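Local coordinates for protein kynurenine formamidase (Bacillus anthracis, PDB 4CZ1) that hydrolyses N-formyl-L-kynurenine to L-kynurenine and formate at a site with two zinc ions, in the kynurenine pathway of tryptophan degradation, at residues P21-F26 and T46-T51. Sequence-based numbering, arbitrary orientation.
Sequences PGDTPF and TMSIHT. With ZN (zinc ion), chain F; VNJ (2-aminoacetophenone), chain G.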
loop_
_atom_site.group_PDB
_atom_site.type_symbol
_atom_site.label_atom_id
_atom_site.label_comp_id
_atom_site.label_asym_id
_atom_site.label_seq_id
_atom_site.Cartn_x
_atom_site.Cartn_y
_atom_site.Cartn_z
ATOM N N PRO A 21 -10.687 -14.835 14.282
ATOM C CA PRO A 21 -12.037 -15.182 14.772
ATOM C C PRO A 21 -12.790 -14.028 15.420
ATOM O O PRO A 21 -12.275 -13.300 16.280
ATOM C CB PRO A 21 -11.761 -16.311 15.799
ATOM C CG PRO A 21 -10.429 -16.843 15.460
ATOM C CD PRO A 21 -9.666 -15.786 14.715
ATOM N N GLY A 22 -14.014 -13.799 14.973
ATOM C CA GLY A 22 -14.824 -12.705 15.512
ATOM C C GLY A 22 -14.459 -11.321 15.010
ATOM O O GLY A 22 -15.145 -10.351 15.351
ATOM N N ASP A 23 -13.364 -11.194 14.264
ATOM C CA ASP A 23 -12.845 -9.879 13.791
ATOM C C ASP A 23 -13.701 -9.453 12.599
ATOM O O ASP A 23 -14.373 -10.281 12.010
ATOM C CB ASP A 23 -11.373 -10.061 13.369
ATOM C CG ASP A 23 -10.588 -8.740 13.333
ATOM O OD1 ASP A 23 -11.194 -7.684 13.545
ATOM O OD2 ASP A 23 -9.371 -8.775 13.067
ATOM N N THR A 24 -13.679 -8.163 12.247
ATOM C CA THR A 24 -14.402 -7.680 11.064
ATOM C C THR A 24 -14.134 -8.530 9.874
ATOM O O THR A 24 -13.005 -8.557 9.390
ATOM C CB THR A 24 -13.968 -6.261 10.659
ATOM O OG1 THR A 24 -13.872 -5.451 11.807
ATOM C CG2 THR A 24 -14.930 -5.642 9.697
ATOM N N PRO A 25 -15.162 -9.178 9.309
ATOM C CA PRO A 25 -14.969 -9.805 7.967
ATOM C C PRO A 25 -14.620 -8.806 6.854
ATOM O O PRO A 25 -14.995 -7.654 6.948
ATOM C CB PRO A 25 -16.324 -10.391 7.637
ATOM C CG PRO A 25 -17.179 -10.212 8.861
ATOM C CD PRO A 25 -16.584 -9.096 9.657
ATOM N N PHE A 26 -13.859 -9.239 5.843
ATOM C CA PHE A 26 -13.500 -8.386 4.775
ATOM C C PHE A 26 -14.679 -8.173 3.864
ATOM O O PHE A 26 -15.345 -9.162 3.454
ATOM C CB PHE A 26 -12.447 -8.983 3.890
ATOM C CG PHE A 26 -12.042 -8.087 2.756
ATOM C CD1 PHE A 26 -12.746 -8.082 1.513
ATOM C CD2 PHE A 26 -10.973 -7.230 2.888
ATOM C CE1 PHE A 26 -12.341 -7.287 0.464
ATOM C CE2 PHE A 26 -10.585 -6.395 1.829
ATOM C CZ PHE A 26 -11.242 -6.470 0.618
ATOM N N THR A 46 -14.509 -2.357 3.605
ATOM C CA THR A 46 -14.635 -2.574 5.012
ATOM C C THR A 46 -13.699 -3.724 5.324
ATOM O O THR A 46 -13.747 -4.779 4.690
ATOM C CB THR A 46 -16.113 -2.874 5.449
ATOM O OG1 THR A 46 -16.949 -1.788 5.049
ATOM C CG2 THR A 46 -16.261 -2.999 7.005
ATOM N N MET A 47 -12.856 -3.505 6.350
ATOM C CA MET A 47 -11.938 -4.580 6.800
ATOM C C MET A 47 -11.329 -4.300 8.164
ATOM O O MET A 47 -11.208 -3.127 8.622
ATOM C CB MET A 47 -10.819 -4.781 5.777
ATOM C CG MET A 47 -9.870 -3.572 5.578
ATOM S SD MET A 47 -8.695 -3.722 4.173
ATOM C CE MET A 47 -7.722 -5.135 4.684
ATOM N N SER A 48 -10.928 -5.388 8.789
ATOM C CA SER A 48 -9.887 -5.344 9.806
ATOM C C SER A 48 -8.484 -5.047 9.203
ATOM O O SER A 48 -8.051 -5.583 8.211
ATOM C CB SER A 48 -9.765 -6.704 10.532
ATOM O OG SER A 48 -8.660 -6.682 11.419
ATOM N N ILE A 49 -7.771 -4.207 9.922
ATOM C CA ILE A 49 -6.366 -3.913 9.708
ATOM C C ILE A 49 -5.562 -5.180 9.559
ATOM O O ILE A 49 -4.695 -5.224 8.677
ATOM C CB ILE A 49 -5.787 -3.134 10.900
ATOM C CG1 ILE A 49 -6.404 -1.730 10.979
ATOM C CG2 ILE A 49 -4.269 -3.064 10.809
ATOM C CD1 ILE A 49 -6.097 -0.869 9.793
ATOM N N HIS A 50 -5.864 -6.214 10.376
ATOM C CA HIS A 50 -4.997 -7.356 10.376
ATOM C C HIS A 50 -5.495 -8.443 9.426
ATOM O O HIS A 50 -5.547 -9.638 9.775
ATOM C CB HIS A 50 -4.761 -7.856 11.827
ATOM C CG HIS A 50 -4.216 -6.788 12.746
ATOM N ND1 HIS A 50 -2.863 -6.626 13.000
ATOM C CD2 HIS A 50 -4.822 -5.759 13.384
ATOM C CE1 HIS A 50 -2.665 -5.593 13.798
ATOM N NE2 HIS A 50 -3.832 -5.042 14.028
ATOM N N THR A 51 -5.779 -8.069 8.186
ATOM C CA THR A 51 -6.281 -9.012 7.213
ATOM C C THR A 51 -5.282 -9.106 6.080
ATOM O O THR A 51 -4.840 -8.089 5.615
ATOM C CB THR A 51 -7.600 -8.491 6.605
ATOM O OG1 THR A 51 -8.497 -8.264 7.667
ATOM C CG2 THR A 51 -8.268 -9.527 5.617
HETATM ZN ZN ZN F . -1.132 -8.047 12.711
HETATM C CAH VNJ G . -7.218 -9.584 15.301
HETATM C CAG VNJ G . -5.808 -9.397 15.876
HETATM O OAI VNJ G . -5.067 -8.548 15.379
HETATM C CAA VNJ G . -5.419 -10.256 16.935
HETATM C CAB VNJ G . -6.368 -10.661 17.899
HETATM C CAC VNJ G . -6.016 -11.521 18.946
HETATM C CAD VNJ G . -4.693 -11.993 19.033
HETATM C CAE VNJ G . -3.736 -11.607 18.090
HETATM C CAF VNJ G . -4.097 -10.744 17.041
HETATM N NAJ VNJ G . -3.178 -10.364 16.114
HETATM O O HOH W 1 -11.360 -7.791 7.335
HETATM O O HOH W 2 -1.335 -9.115 14.944
HETATM O O HOH W 3 -2.099 -10.156 12.576
#
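With chi1 of -160° in Asp23 and 174° in Ser48, CG of the one and OG of the other each lie trans to the backbone N of their own residue, and carboxylate and hydroxyl meet between the chains. Ser48 OG donates to Asp23 OD2 at 2.8 Å, reaching it from above the carboxylate plane; an aspartate suits as acceptor. Serine suits because its oxygen works twice: Ser48 OG also accepts from the backbone N of His50 at 3.0 Å, closing an ST turn where strand 42-48 ends. That turn leads into the zinc site, where His50 ND1 binds one zinc ion at 2.3 Å, alongside His54, Asp56, Glu173 and two waters. The same carboxylate borders the ligand pocket: Asp23 OD2 lies 3.2 Å from the methyl carbon CAH of 2-aminoacetophenone, whose carbonyl oxygen OAI sits over one face of the His50 ring. The loop leading into strand 27-32 is joined here to the end of strand 42-48, that strand's antiparallel partner in a two-stranded arm whose sheet continues into the second subunit through Thr46 and Met47. Thr24 packs its methyl CG2 against Thr46 CG2. A water links the backbones, donating to Thr24 O and accepting from Ser48 N at 2.8 Å; it also donates to Thr51 OG1, a hydroxyl suited to donate in turn to Ser48 O. Farther along, apolar Phe26 CD2 lies 3.8 Å from Met47 CB, with Met47 SD in an oblique Met-aromatic contact.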